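PDB 4GGO: trans-2-enoyl-CoA reductase [NADH] from Treponema denticola ATCC 35405, which catalyses the NADH-dependent reduction of the carbon-carbon double bond of trans-2-enoyl-CoA, turning crotonyl-CoA into butyryl-CoA in fatty acid synthesis. Local coordinates for residues A[54-59]-A[211-216]; A[72-77]-A[317-322]; A[171-176]-A[241-246]; A[258-263]-A[270-275]. One frame throughout, in Å; residues are numbered along the deposited sequence.

Contacts 1, 2 and 4 are buried and belong to the Rossmann-type core, whereas contact 3 is only partly buried and joins a two-stranded antiparallel sheet to the short helix bearing the inferred proton donor. Contacts 1 and 4 share the parallel sheet through strands 52-56 and 270-276, and they touch: E211 OE1 and R262 NH2 form a salt bridge of 2.6 Å, and I214 packs on I270. Contact 2 joins two helices and touches contact 4 where L318 meets S275. All four are mainly apolar, by different means: leucine on indole in contact 1, two slid tyrosines in contact 2, phenylalanine on aliphatic groups in contact 3, small alanines in contact 4.

Contact 1 of 4, residues A[54-59]-A[211-216]; sequences LVLGCS and ERWIKQ
L56, at the end of strand 52-56, faces W213 of helix 208-219 with their CA atoms 9.5 Å apart, a gap that side chains alone bridge. The strand belongs to the parallel sheet of the Rossmann fold and leads straight into the loop where G57, C58 and S59 form part of the NAD(+) site, so this packing joins the root of that loop to a helix of the catalytic region. L56 carries most of the contact. A chi1 of -55° turns its CG to the side of the backbone N, and CD1 sits over one indole face, 3.5 Å from the centroid of the five-membered ring of W213 and 7° off the ring normal, a CH-pi contact centred on that ring. The other methyl serves the six-membered ring, with L56 CD2 3.6 Å from W213 CZ2. L54, two residues earlier, also points toward the helix, and its side chain crosses that of W213 at about a right angle. Beyond the two segments, W213 has a cation-pi partner in K127 and a weak hydrogen bond from NE1 to the carbonyl O of A121, itself an NAD(+)-binding residue. The indole is thus set by the leucines and by polar neighbours together. The second leucine adds a looser, oblique touch at the benzo part of the ring, where L54 CD2 stands 4.1 Å from W213 CE3.

Contact 2 of 4, residues A[72-77]-A[317-322]; sequences FGYGAA and RLYAER
Y74 and Y319 bring their rings together with planes inclined by 28°, near parallel but slid so far past each other that they barely overlap. The centroids are 5.7 Å apart, and the meeting is one of ring carbons at their margins: Y74 CE2 lies 3.6 Å from Y319 CD2. The same carbon also reaches the root of the other side chain, Y74 CE2 to Y319 CB being 3.7 Å. Both tyrosines have CG anti to the carbonyl carbon, which for Y74 (chi1 -68°) extends the ring from its helix across to helix 311-323. The Y74 hydroxyl comes up to the peptide between Y319 and A320, with Y74 OH 3.7 Å from A320 N, too long for a hydrogen bond, and 4.1 Å from A320 CB. Y319 packs further on T69 and A70, while Y74 is flanked by I39, A49 and P50. Just after Y74, G75 adopts a positive phi of 80° as the chain leaves the helix for strand 77-82. The arrangement is helix-to-helix packing in a Rossmann fold: helix 61-74 is the connection of the beta-alpha-beta crossover from strand 52-56 to strand 77-82, and helix 311-323 lies against it.

Contact 3 of 4, residues A[171-176]-A[241-246]; sequences KTFTGK and QALYRK
F173 packs on A242 and L243, joining the beta-hairpin of strands 173-178 and 185-190 to the short helix 241-244 in the catalytic region. The CA atoms of F173 and A242 come within 6.8 Å, the nearest backbone approach of the two segments. Apolar contact accounts for the whole interface. With CG anti to the backbone N (chi1 173°), the F173 ring is carried from the strand to the helix, where two neighbouring residues share it. Both approach from the same side of the ring plane, obliquely: A242 CB lies 3.6 Å from F173 CD1, and L243 CD1 3.7 Å from F173 CD2 on the other half of the ring. The leucine side chain crosses the phenylalanine at about a right angle, with L243 CG also 3.8 Å from F173 CD2. P289 touches F173 from outside the two segments.

Aromatic and polar interactions lie within the neighbourhood rather than across the interface. Y244, next to L243, is the inferred proton donor; it meets the substrate-binding Y234 edge-to-face, and K253, which binds NAD(+), follows nine residues later in the chain. The packing of F173 thus touches the very helix that bears this tyrosine, while the tyrosine ring itself is not part of the contact. Backbone hydrogen bonds tie F173 to A190 in the hairpin and L243 to G250. Q241 O accepts two backbone bonds, from R245 N and from K246 N, each 3.0 Å long.

Contact 4 of 4, residues A[258-263]-A[270-275]; sequences ATAHRL and IRAFVS
A260 and A272 face each other where helix 258-263 and strand 270-275 run almost exactly antiparallel, at 171°, with their axes 7.2 Å apart. Two alanines at the centre allow so close an approach: their CA atoms are 5.3 Å apart, and the methyl of A272 rests against the helix backbone itself, A272 CB lying 3.7 Å from A260 O. Longer side chains fill in on either end along the strand. Toward its start, both the base of L263 and one of its methyls bear on A272, with L263 CB 3.8 Å and L263 CD1 4.0 Å from A272 CB. I270, whose chi1 of -142° lies off the usual staggered positions, brings CG2 to 3.7 Å from L263 O. Toward the other end, V274 has CG1 anti to the backbone N (chi1 170°), which sets CG2 beside that N and turns it to the helix, 4.0 Å from A260 CB. R271 and F273 point away from the helix; the ring of F273 packs on I330, V332 and I338 instead. A polar tie just beyond the segment backs up the apolar packing, since A272 N is hydrogen-bonded to N264 OD1 from the same helix. The V274 side chain is about 5 Å from that of K253, an NAD(+)-binding residue further back on the helix. Helix 248-266 lies on the connection between strands 227-233 and 270-276, which are parallel neighbours in the sheet, and this is the return half of that unit: the helix-to-strand packing of a beta-alpha-beta crossover in a Rossmann fold.

Contact 1 of 4, residues A[54-59]-A[211-216]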
loop_
_atom_site.group_PDB
_atom_site.type_symbol
_atom_site.label_atom_id
_atom_site.label_comp_id
_atom_site.label_asym_id
_atom_site.label_seq_id
_atom_site.Cartn_x
_atom_site.Cartn_y
_atom_site.Cartn_z
ATOM N N LEU A 54 -3.189 5.604 -13.810
ATOM C CA LEU A 54 -4.160 4.651 -13.298
ATOM C C LEU A 54 -3.624 4.042 -12.007
ATOM O O LEU A 54 -2.512 3.514 -11.981
ATOM C CB LEU A 54 -4.419 3.549 -14.326
ATOM C CG LEU A 54 -5.396 2.444 -13.919
ATOM C CD1 LEU A 54 -6.785 3.014 -13.660
ATOM C CD2 LEU A 54 -5.448 1.355 -14.981
ATOM N N VAL A 55 -4.406 4.129 -10.936
ATOM C CA VAL A 55 -4.007 3.547 -9.659
ATOM C C VAL A 55 -4.997 2.483 -9.207
ATOM O O VAL A 55 -6.167 2.773 -8.949
ATOM C CB VAL A 55 -3.867 4.610 -8.551
ATOM C CG1 VAL A 55 -3.459 3.953 -7.239
ATOM C CG2 VAL A 55 -2.852 5.667 -8.954
ATOM N N LEU A 56 -4.519 1.248 -9.113
ATOM C CA LEU A 56 -5.355 0.128 -8.709
ATOM C C LEU A 56 -5.180 -0.148 -7.219
ATOM O O LEU A 56 -4.123 -0.601 -6.781
ATOM C CB LEU A 56 -5.010 -1.105 -9.541
ATOM C CG LEU A 56 -5.114 -0.853 -11.048
ATOM C CD1 LEU A 56 -4.590 -2.033 -11.849
ATOM C CD2 LEU A 56 -6.553 -0.535 -11.431
ATOM N N GLY A 57 -6.226 0.130 -6.449
ATOM C CA GLY A 57 -6.141 0.102 -5.000
ATOM C C GLY A 57 -5.781 1.492 -4.517
ATOM O O GLY A 57 -4.763 1.692 -3.859
ATOM N N CYS A 58 -6.638 2.453 -4.843
ATOM C CA CYS A 58 -6.320 3.870 -4.699
ATOM C C CYS A 58 -6.759 4.480 -3.374
ATOM O O CYS A 58 -6.507 5.658 -3.124
ATOM C CB CYS A 58 -7.000 4.647 -5.824
ATOM S SG CYS A 58 -8.809 4.503 -5.775
ATOM N N SER A 59 -7.411 3.692 -2.528
ATOM C CA SER A 59 -8.130 4.259 -1.389
ATOM C C SER A 59 -7.356 4.281 -0.071
ATOM O O SER A 59 -7.781 4.929 0.887
ATOM C CB SER A 59 -9.465 3.539 -1.196
ATOM O OG SER A 59 -9.265 2.204 -0.767
ATOM N N GLU A 211 -1.089 -8.475 -14.818
ATOM C CA GLU A 211 -0.834 -8.760 -16.223
ATOM C C GLU A 211 -2.127 -8.683 -17.031
ATOM O O GLU A 211 -2.123 -8.263 -18.187
ATOM C CB GLU A 211 -0.188 -10.139 -16.376
ATOM C CG GLU A 211 0.359 -10.422 -17.765
ATOM C CD GLU A 211 1.116 -11.733 -17.835
ATOM O OE1 GLU A 211 0.800 -12.648 -17.046
ATOM O OE2 GLU A 211 2.035 -11.848 -18.674
ATOM N N ARG A 212 -3.233 -9.082 -16.411
ATOM C CA ARG A 212 -4.533 -9.027 -17.066
ATOM C C ARG A 212 -4.939 -7.578 -17.318
ATOM O O ARG A 212 -5.470 -7.252 -18.379
ATOM C CB ARG A 212 -5.594 -9.741 -16.225
ATOM C CG ARG A 212 -6.878 -10.053 -16.981
ATOM C CD ARG A 212 -7.903 -10.722 -16.077
ATOM N NE ARG A 212 -9.113 -11.106 -16.799
ATOM C CZ ARG A 212 -9.370 -12.338 -17.228
ATOM N NH1 ARG A 212 -8.502 -13.316 -17.004
ATOM N NH2 ARG A 212 -10.499 -12.596 -17.874
ATOM N N TRP A 213 -4.681 -6.715 -16.339
ATOM C CA TRP A 213 -4.943 -5.286 -16.486
ATOM C C TRP A 213 -4.143 -4.703 -17.645
ATOM O O TRP A 213 -4.683 -3.978 -18.479
ATOM C CB TRP A 213 -4.603 -4.534 -15.197
ATOM C CG TRP A 213 -5.735 -4.436 -14.221
ATOM C CD1 TRP A 213 -5.955 -5.232 -13.135
ATOM C CD2 TRP A 213 -6.802 -3.480 -14.239
ATOM N NE1 TRP A 213 -7.095 -4.835 -12.477
ATOM C CE2 TRP A 213 -7.633 -3.760 -13.135
ATOM C CE3 TRP A 213 -7.138 -2.417 -15.082
ATOM C CZ2 TRP A 213 -8.777 -3.015 -12.854
ATOM C CZ3 TRP A 213 -8.272 -1.677 -14.800
ATOM C CH2 TRP A 213 -9.077 -1.979 -13.695
ATOM N N ILE A 214 -2.855 -5.032 -17.692
ATOM C CA ILE A 214 -1.964 -4.501 -18.718
ATOM C C ILE A 214 -2.329 -4.992 -20.118
ATOM O O ILE A 214 -2.425 -4.198 -21.053
ATOM C CB ILE A 214 -0.491 -4.851 -18.423
ATOM C CG1 ILE A 214 -0.070 -4.284 -17.064
ATOM C CG2 ILE A 214 0.416 -4.325 -19.524
ATOM C CD1 ILE A 214 -0.248 -2.786 -16.945
ATOM N N LYS A 215 -2.536 -6.299 -20.256
ATOM C CA LYS A 215 -2.854 -6.894 -21.553
ATOM C C LYS A 215 -4.160 -6.361 -22.142
ATOM O O LYS A 215 -4.262 -6.161 -23.352
ATOM C CB LYS A 215 -2.895 -8.423 -21.456
ATOM C CG LYS A 215 -1.536 -9.064 -21.210
ATOM C CD LYS A 215 -1.654 -10.572 -21.038
ATOM C CE LYS A 215 -2.052 -11.253 -22.337
ATOM N NZ LYS A 215 -1.000 -11.111 -23.382
ATOM N N GLN A 216 -5.152 -6.129 -21.288
ATOM C CA GLN A 216 -6.425 -5.575 -21.738
ATOM C C GLN A 216 -6.278 -4.120 -22.175
ATOM O O GLN A 216 -6.827 -3.713 -23.200
ATOM C CB GLN A 216 -7.496 -5.692 -20.651
ATOM C CG GLN A 216 -8.030 -7.102 -20.444
ATOM C CD GLN A 216 -9.295 -7.127 -19.607
ATOM O OE1 GLN A 216 -9.940 -6.097 -19.408
ATOM N NE2 GLN A 216 -9.655 -8.304 -19.110
#

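Contact 2 of 4, residues A[72-77]-A[317-322]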
loop_
_atom_site.group_PDB
_atom_site.type_symbol
_atom_site.label_atom_id
_atom_site.label_comp_id
_atom_site.label_asym_id
_atom_site.label_seq_id
_atom_site.Cartn_x
_atom_site.Cartn_y
_atom_site.Cartn_z
ATOM N N PHE A 72 -1.307 15.734 -6.855
ATOM C CA PHE A 72 -1.011 16.990 -6.173
ATOM C C PHE A 72 0.468 17.363 -6.177
ATOM O O PHE A 72 0.841 18.452 -5.742
ATOM C CB PHE A 72 -1.565 16.967 -4.748
ATOM C CG PHE A 72 -3.055 16.799 -4.691
ATOM C CD1 PHE A 72 -3.896 17.875 -4.924
ATOM C CD2 PHE A 72 -3.616 15.562 -4.420
ATOM C CE1 PHE A 72 -5.268 17.721 -4.878
ATOM C CE2 PHE A 72 -4.988 15.405 -4.372
ATOM C CZ PHE A 72 -5.815 16.486 -4.601
ATOM N N GLY A 73 1.305 16.460 -6.675
ATOM C CA GLY A 73 2.722 16.740 -6.806
ATOM C C GLY A 73 3.098 17.060 -8.239
ATOM O O GLY A 73 3.960 17.902 -8.494
ATOM N N TYR A 74 2.440 16.394 -9.181
ATOM C CA TYR A 74 2.789 16.533 -10.591
ATOM C C TYR A 74 1.655 17.089 -11.450
ATOM O O TYR A 74 1.867 17.443 -12.609
ATOM C CB TYR A 74 3.289 15.197 -11.148
ATOM C CG TYR A 74 4.618 14.764 -10.568
ATOM C CD1 TYR A 74 5.815 15.171 -11.145
ATOM C CD2 TYR A 74 4.676 13.958 -9.438
ATOM C CE1 TYR A 74 7.032 14.784 -10.618
ATOM C CE2 TYR A 74 5.889 13.565 -8.901
ATOM C CZ TYR A 74 7.064 13.982 -9.496
ATOM O OH TYR A 74 8.274 13.594 -8.969
ATOM N N GLY A 75 0.457 17.170 -10.879
ATOM C CA GLY A 75 -0.685 17.730 -11.583
ATOM C C GLY A 75 -1.323 16.753 -12.551
ATOM O O GLY A 75 -2.050 17.152 -13.460
ATOM N N ALA A 76 -1.058 15.466 -12.351
ATOM C CA ALA A 76 -1.526 14.438 -13.274
ATOM C C ALA A 76 -3.019 14.162 -13.151
ATOM O O ALA A 76 -3.614 14.342 -12.088
ATOM C CB ALA A 76 -0.738 13.151 -13.079
ATOM N N ALA A 77 -3.617 13.727 -14.254
ATOM C CA ALA A 77 -4.983 13.231 -14.239
ATOM C C ALA A 77 -4.948 11.790 -13.748
ATOM O O ALA A 77 -4.116 10.999 -14.194
ATOM C CB ALA A 77 -5.588 13.308 -15.628
ATOM N N ARG A 317 9.210 9.943 -2.502
ATOM C CA ARG A 317 10.604 9.606 -2.785
ATOM C C ARG A 317 10.695 8.689 -4.001
ATOM O O ARG A 317 11.605 8.819 -4.821
ATOM C CB ARG A 317 11.280 8.956 -1.572
ATOM C CG ARG A 317 12.710 8.503 -1.841
ATOM C CD ARG A 317 13.547 8.431 -0.567
ATOM N NE ARG A 317 13.165 7.324 0.307
ATOM C CZ ARG A 317 13.688 6.103 0.239
ATOM N NH1 ARG A 317 14.608 5.824 -0.673
ATOM N NH2 ARG A 317 13.288 5.158 1.080
ATOM N N LEU A 318 9.743 7.768 -4.110
ATOM C CA LEU A 318 9.661 6.867 -5.257
ATOM C C LEU A 318 9.531 7.632 -6.573
ATOM O O LEU A 318 10.250 7.357 -7.531
ATOM C CB LEU A 318 8.478 5.909 -5.098
ATOM C CG LEU A 318 8.162 5.016 -6.302
ATOM C CD1 LEU A 318 9.277 4.006 -6.543
ATOM C CD2 LEU A 318 6.824 4.315 -6.111
ATOM N N TYR A 319 8.609 8.589 -6.616
ATOM C CA TYR A 319 8.396 9.399 -7.813
ATOM C C TYR A 319 9.617 10.258 -8.130
ATOM O O TYR A 319 10.102 10.281 -9.262
ATOM C CB TYR A 319 7.175 10.304 -7.637
ATOM C CG TYR A 319 5.842 9.672 -7.992
ATOM C CD1 TYR A 319 5.278 8.685 -7.193
ATOM C CD2 TYR A 319 5.134 10.089 -9.113
ATOM C CE1 TYR A 319 4.051 8.117 -7.515
ATOM C CE2 TYR A 319 3.911 9.529 -9.441
ATOM C CZ TYR A 319 3.373 8.544 -8.637
ATOM O OH TYR A 319 2.155 7.987 -8.961
ATOM N N ALA A 320 10.111 10.962 -7.119
ATOM C CA ALA A 320 11.173 11.942 -7.311
ATOM C C ALA A 320 12.556 11.325 -7.515
ATOM O O ALA A 320 13.376 11.864 -8.259
ATOM C CB ALA A 320 11.198 12.918 -6.145
ATOM N N GLU A 321 12.815 10.198 -6.858
ATOM C CA GLU A 321 14.161 9.630 -6.837
ATOM C C GLU A 321 14.296 8.282 -7.547
ATOM O O GLU A 321 15.365 7.674 -7.520
ATOM C CB GLU A 321 14.664 9.514 -5.396
ATOM C CG GLU A 321 14.982 10.844 -4.731
ATOM C CD GLU A 321 16.336 11.394 -5.142
ATOM O OE1 GLU A 321 17.313 11.195 -4.389
ATOM O OE2 GLU A 321 16.425 12.022 -6.218
ATOM N N ARG A 322 13.219 7.813 -8.171
ATOM C CA ARG A 322 13.273 6.573 -8.943
ATOM C C ARG A 322 12.628 6.732 -10.318
ATOM O O ARG A 322 13.280 6.551 -11.345
ATOM C CB ARG A 322 12.596 5.421 -8.192
ATOM C CG ARG A 322 13.237 5.047 -6.865
ATOM C CD ARG A 322 14.635 4.476 -7.052
ATOM N NE ARG A 322 15.145 3.885 -5.818
ATOM C CZ ARG A 322 15.687 4.581 -4.826
ATOM N NH1 ARG A 322 15.791 5.899 -4.919
ATOM N NH2 ARG A 322 16.124 3.962 -3.737
#

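Contact 3 of 4, residues A[171-176]-A[241-246]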
loop_
_atom_site.group_PDB
_atom_site.type_symbol
_atom_site.label_atom_id
_atom_site.label_comp_id
_atom_site.label_asym_id
_atom_site.label_seq_id
_atom_site.Cartn_x
_atom_site.Cartn_y
_atom_site.Cartn_z
ATOM N N LYS A 171 8.139 -26.348 8.245
ATOM C CA LYS A 171 8.049 -26.240 9.697
ATOM C C LYS A 171 7.206 -25.051 10.136
ATOM O O LYS A 171 7.036 -24.085 9.391
ATOM C CB LYS A 171 9.443 -26.133 10.317
ATOM C CG LYS A 171 10.279 -27.396 10.214
ATOM C CD LYS A 171 11.563 -27.263 11.020
ATOM C CE LYS A 171 12.400 -28.529 10.944
ATOM N NZ LYS A 171 11.660 -29.714 11.454
ATOM N N THR A 172 6.684 -25.129 11.356
ATOM C CA THR A 172 5.930 -24.027 11.937
ATOM C C THR A 172 6.849 -22.844 12.234
ATOM O O THR A 172 7.930 -23.008 12.802
ATOM C CB THR A 172 5.194 -24.461 13.226
ATOM O OG1 THR A 172 4.725 -23.303 13.928
ATOM C CG2 THR A 172 6.121 -25.254 14.135
ATOM N N PHE A 173 6.422 -21.653 11.832
ATOM C CA PHE A 173 7.191 -20.445 12.104
ATOM C C PHE A 173 6.715 -19.802 13.397
ATOM O O PHE A 173 5.559 -19.396 13.513
ATOM C CB PHE A 173 7.084 -19.456 10.942
ATOM C CG PHE A 173 7.721 -18.124 11.220
ATOM C CD1 PHE A 173 9.079 -18.031 11.470
ATOM C CD2 PHE A 173 6.963 -16.965 11.220
ATOM C CE1 PHE A 173 9.670 -16.807 11.724
ATOM C CE2 PHE A 173 7.547 -15.739 11.471
ATOM C CZ PHE A 173 8.903 -15.658 11.725
ATOM N N THR A 174 7.613 -19.716 14.369
ATOM C CA THR A 174 7.277 -19.186 15.681
ATOM C C THR A 174 8.215 -18.047 16.056
ATOM O O THR A 174 9.430 -18.149 15.882
ATOM C CB THR A 174 7.352 -20.286 16.760
ATOM O OG1 THR A 174 6.433 -21.337 16.434
ATOM C CG2 THR A 174 7.007 -19.727 18.132
ATOM N N GLY A 175 7.645 -16.960 16.562
ATOM C CA GLY A 175 8.433 -15.826 16.999
ATOM C C GLY A 175 7.694 -14.956 17.993
ATOM O O GLY A 175 6.489 -15.108 18.192
ATOM N N LYS A 176 8.420 -14.039 18.619
ATOM C CA LYS A 176 7.812 -13.083 19.532
ATOM C C LYS A 176 6.890 -12.124 18.786
ATOM O O LYS A 176 6.923 -12.046 17.563
ATOM C CB LYS A 176 8.891 -12.298 20.284
ATOM C CG LYS A 176 9.707 -13.141 21.254
ATOM C CD LYS A 176 10.384 -12.292 22.328
ATOM C CE LYS A 176 11.667 -11.639 21.834
ATOM N NZ LYS A 176 12.363 -10.927 22.949
ATOM N N GLN A 241 12.016 -14.101 7.098
ATOM C CA GLN A 241 12.266 -14.748 5.811
ATOM C C GLN A 241 11.450 -16.024 5.621
ATOM O O GLN A 241 11.131 -16.401 4.494
ATOM C CB GLN A 241 13.754 -15.052 5.636
ATOM C CG GLN A 241 14.602 -13.832 5.332
ATOM C CD GLN A 241 16.050 -14.186 5.063
ATOM O OE1 GLN A 241 16.764 -13.450 4.382
ATOM N NE2 GLN A 241 16.493 -15.317 5.602
ATOM N N ALA A 242 11.104 -16.680 6.724
ATOM C CA ALA A 242 10.325 -17.915 6.674
ATOM C C ALA A 242 8.968 -17.714 6.003
ATOM O O ALA A 242 8.324 -18.675 5.581
ATOM C CB ALA A 242 10.146 -18.487 8.074
ATOM N N LEU A 243 8.542 -16.458 5.903
ATOM C CA LEU A 243 7.270 -16.122 5.275
ATOM C C LEU A 243 7.462 -15.364 3.965
ATOM O O LEU A 243 6.953 -15.774 2.923
ATOM C CB LEU A 243 6.416 -15.289 6.230
ATOM C CG LEU A 243 6.169 -15.914 7.603
ATOM C CD1 LEU A 243 5.363 -14.979 8.483
ATOM C CD2 LEU A 243 5.466 -17.252 7.456
ATOM N N TYR A 244 8.202 -14.261 4.025
ATOM C CA TYR A 244 8.337 -13.362 2.882
ATOM C C TYR A 244 9.319 -13.860 1.825
ATOM O O TYR A 244 9.261 -13.435 0.672
ATOM C CB TYR A 244 8.733 -11.960 3.349
ATOM C CG TYR A 244 7.660 -11.260 4.153
ATOM C CD1 TYR A 244 6.626 -10.582 3.522
ATOM C CD2 TYR A 244 7.684 -11.273 5.540
ATOM C CE1 TYR A 244 5.644 -9.941 4.249
ATOM C CE2 TYR A 244 6.706 -10.634 6.277
ATOM C CZ TYR A 244 5.690 -9.970 5.627
ATOM O OH TYR A 244 4.715 -9.332 6.357
ATOM N N ARG A 245 10.220 -14.754 2.219
ATOM C CA ARG A 245 11.184 -15.326 1.284
ATOM C C ARG A 245 10.761 -16.712 0.812
ATOM O O ARG A 245 10.618 -16.955 -0.386
ATOM C CB ARG A 245 12.569 -15.427 1.926
ATOM C CG ARG A 245 13.641 -14.572 1.274
ATOM C CD ARG A 245 13.593 -13.145 1.790
ATOM N NE ARG A 245 14.896 -12.491 1.698
ATOM C CZ ARG A 245 15.295 -11.509 2.502
ATOM N NH1 ARG A 245 14.489 -11.068 3.459
ATOM N NH2 ARG A 245 16.497 -10.970 2.351
ATOM N N LYS A 246 10.566 -17.615 1.769
ATOM C CA LYS A 246 10.348 -19.024 1.464
ATOM C C LYS A 246 8.932 -19.501 1.788
ATOM O O LYS A 246 8.628 -20.681 1.629
ATOM C CB LYS A 246 11.376 -19.889 2.208
ATOM C CG LYS A 246 12.828 -19.454 2.013
ATOM C CD LYS A 246 13.818 -20.414 2.675
ATOM C CE LYS A 246 13.734 -21.814 2.084
ATOM N NZ LYS A 246 14.721 -22.765 2.682
#

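Contact 4 of 4, residues A[258-263]-A[270-275]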
loop_
_atom_site.group_PDB
_atom_site.type_symbol
_atom_site.label_atom_id
_atom_site.label_comp_id
_atom_site.label_asym_id
_atom_site.label_seq_id
_atom_site.Cartn_x
_atom_site.Cartn_y
_atom_site.Cartn_z
ATOM N N ALA A 258 8.313 -12.599 -11.712
ATOM C CA ALA A 258 8.308 -13.265 -13.009
ATOM C C ALA A 258 7.307 -12.602 -13.953
ATOM O O ALA A 258 7.490 -12.602 -15.170
ATOM C CB ALA A 258 7.983 -14.736 -12.842
ATOM N N THR A 259 6.249 -12.038 -13.378
ATOM C CA THR A 259 5.227 -11.351 -14.160
ATOM C C THR A 259 5.752 -10.039 -14.740
ATOM O O THR A 259 5.581 -9.771 -15.929
ATOM C CB THR A 259 3.958 -11.085 -13.324
ATOM O OG1 THR A 259 3.356 -12.333 -12.959
ATOM C CG2 THR A 259 2.957 -10.262 -14.120
ATOM N N ALA A 260 6.394 -9.230 -13.899
ATOM C CA ALA A 260 6.990 -7.970 -14.337
ATOM C C ALA A 260 8.020 -8.241 -15.418
ATOM O O ALA A 260 8.245 -7.426 -16.312
ATOM C CB ALA A 260 7.643 -7.257 -13.165
ATOM N N HIS A 261 8.643 -9.406 -15.314
ATOM C CA HIS A 261 9.658 -9.840 -16.252
ATOM C C HIS A 261 9.024 -10.195 -17.592
ATOM O O HIS A 261 9.501 -9.776 -18.647
ATOM C CB HIS A 261 10.386 -11.049 -15.670
ATOM C CG HIS A 261 11.605 -11.452 -16.436
ATOM N ND1 HIS A 261 11.791 -12.731 -16.914
ATOM C CD2 HIS A 261 12.704 -10.751 -16.793
ATOM C CE1 HIS A 261 12.952 -12.798 -17.540
ATOM N NE2 HIS A 261 13.529 -11.612 -17.478
ATOM N N ARG A 262 7.941 -10.966 -17.544
ATOM C CA ARG A 262 7.232 -11.372 -18.752
ATOM C C ARG A 262 6.565 -10.177 -19.432
ATOM O O ARG A 262 6.495 -10.111 -20.660
ATOM C CB ARG A 262 6.200 -12.457 -18.426
ATOM C CG ARG A 262 5.411 -12.949 -19.628
ATOM C CD ARG A 262 4.717 -14.279 -19.353
ATOM N NE ARG A 262 3.609 -14.161 -18.408
ATOM C CZ ARG A 262 3.683 -14.484 -17.121
ATOM N NH1 ARG A 262 4.818 -14.947 -16.613
ATOM N NH2 ARG A 262 2.620 -14.346 -16.339
ATOM N N LEU A 263 6.086 -9.234 -18.626
ATOM C CA LEU A 263 5.479 -8.009 -19.139
ATOM C C LEU A 263 6.443 -7.226 -20.029
ATOM O O LEU A 263 6.061 -6.730 -21.089
ATOM C CB LEU A 263 5.002 -7.123 -17.985
ATOM C CG LEU A 263 3.712 -7.523 -17.266
ATOM C CD1 LEU A 263 3.434 -6.579 -16.106
ATOM C CD2 LEU A 263 2.541 -7.540 -18.239
ATOM N N ILE A 270 7.097 -0.956 -23.075
ATOM C CA ILE A 270 6.660 -0.779 -21.694
ATOM C C ILE A 270 7.816 -0.908 -20.703
ATOM O O ILE A 270 8.859 -1.483 -21.017
ATOM C CB ILE A 270 5.534 -1.775 -21.324
ATOM C CG1 ILE A 270 4.497 -1.105 -20.422
ATOM C CG2 ILE A 270 6.103 -3.033 -20.674
ATOM C CD1 ILE A 270 3.284 -1.966 -20.147
ATOM N N ARG A 271 7.623 -0.358 -19.509
ATOM C CA ARG A 271 8.611 -0.461 -18.442
ATOM C C ARG A 271 7.951 -0.951 -17.156
ATOM O O ARG A 271 7.393 -0.163 -16.393
ATOM C CB ARG A 271 9.305 0.885 -18.215
ATOM C CG ARG A 271 10.223 1.303 -19.356
ATOM C CD ARG A 271 10.878 2.650 -19.090
ATOM N NE ARG A 271 9.910 3.744 -19.106
ATOM C CZ ARG A 271 10.222 5.021 -18.910
ATOM N NH1 ARG A 271 11.480 5.371 -18.679
ATOM N NH2 ARG A 271 9.275 5.949 -18.943
ATOM N N ALA A 272 8.015 -2.260 -16.931
ATOM C CA ALA A 272 7.376 -2.880 -15.774
ATOM C C ALA A 272 8.385 -3.195 -14.676
ATOM O O ALA A 272 9.474 -3.701 -14.946
ATOM C CB ALA A 272 6.642 -4.143 -16.193
ATOM N N PHE A 273 8.015 -2.896 -13.434
ATOM C CA PHE A 273 8.885 -3.158 -12.295
ATOM C C PHE A 273 8.092 -3.654 -11.098
ATOM O O PHE A 273 6.935 -3.283 -10.910
ATOM C CB PHE A 273 9.621 -1.886 -11.866
ATOM C CG PHE A 273 10.401 -1.222 -12.961
ATOM C CD1 PHE A 273 11.708 -1.596 -13.223
ATOM C CD2 PHE A 273 9.837 -0.203 -13.710
ATOM C CE1 PHE A 273 12.434 -0.978 -14.225
ATOM C CE2 PHE A 273 10.555 0.419 -14.713
ATOM C CZ PHE A 273 11.856 0.031 -14.970
ATOM N N VAL A 274 8.724 -4.491 -10.287
ATOM C CA VAL A 274 8.242 -4.717 -8.937
ATOM C C VAL A 274 8.935 -3.689 -8.059
ATOM O O VAL A 274 10.158 -3.561 -8.093
ATOM C CB VAL A 274 8.569 -6.130 -8.425
ATOM C CG1 VAL A 274 8.278 -6.233 -6.934
ATOM C CG2 VAL A 274 7.777 -7.174 -9.198
ATOM N N SER A 275 8.154 -2.932 -7.298
ATOM C CA SER A 275 8.721 -1.957 -6.379
ATOM C C SER A 275 8.647 -2.494 -4.958
ATOM O O SER A 275 7.558 -2.673 -4.409
ATOM C CB SER A 275 7.983 -0.621 -6.477
ATOM O OG SER A 275 8.567 0.342 -5.615
#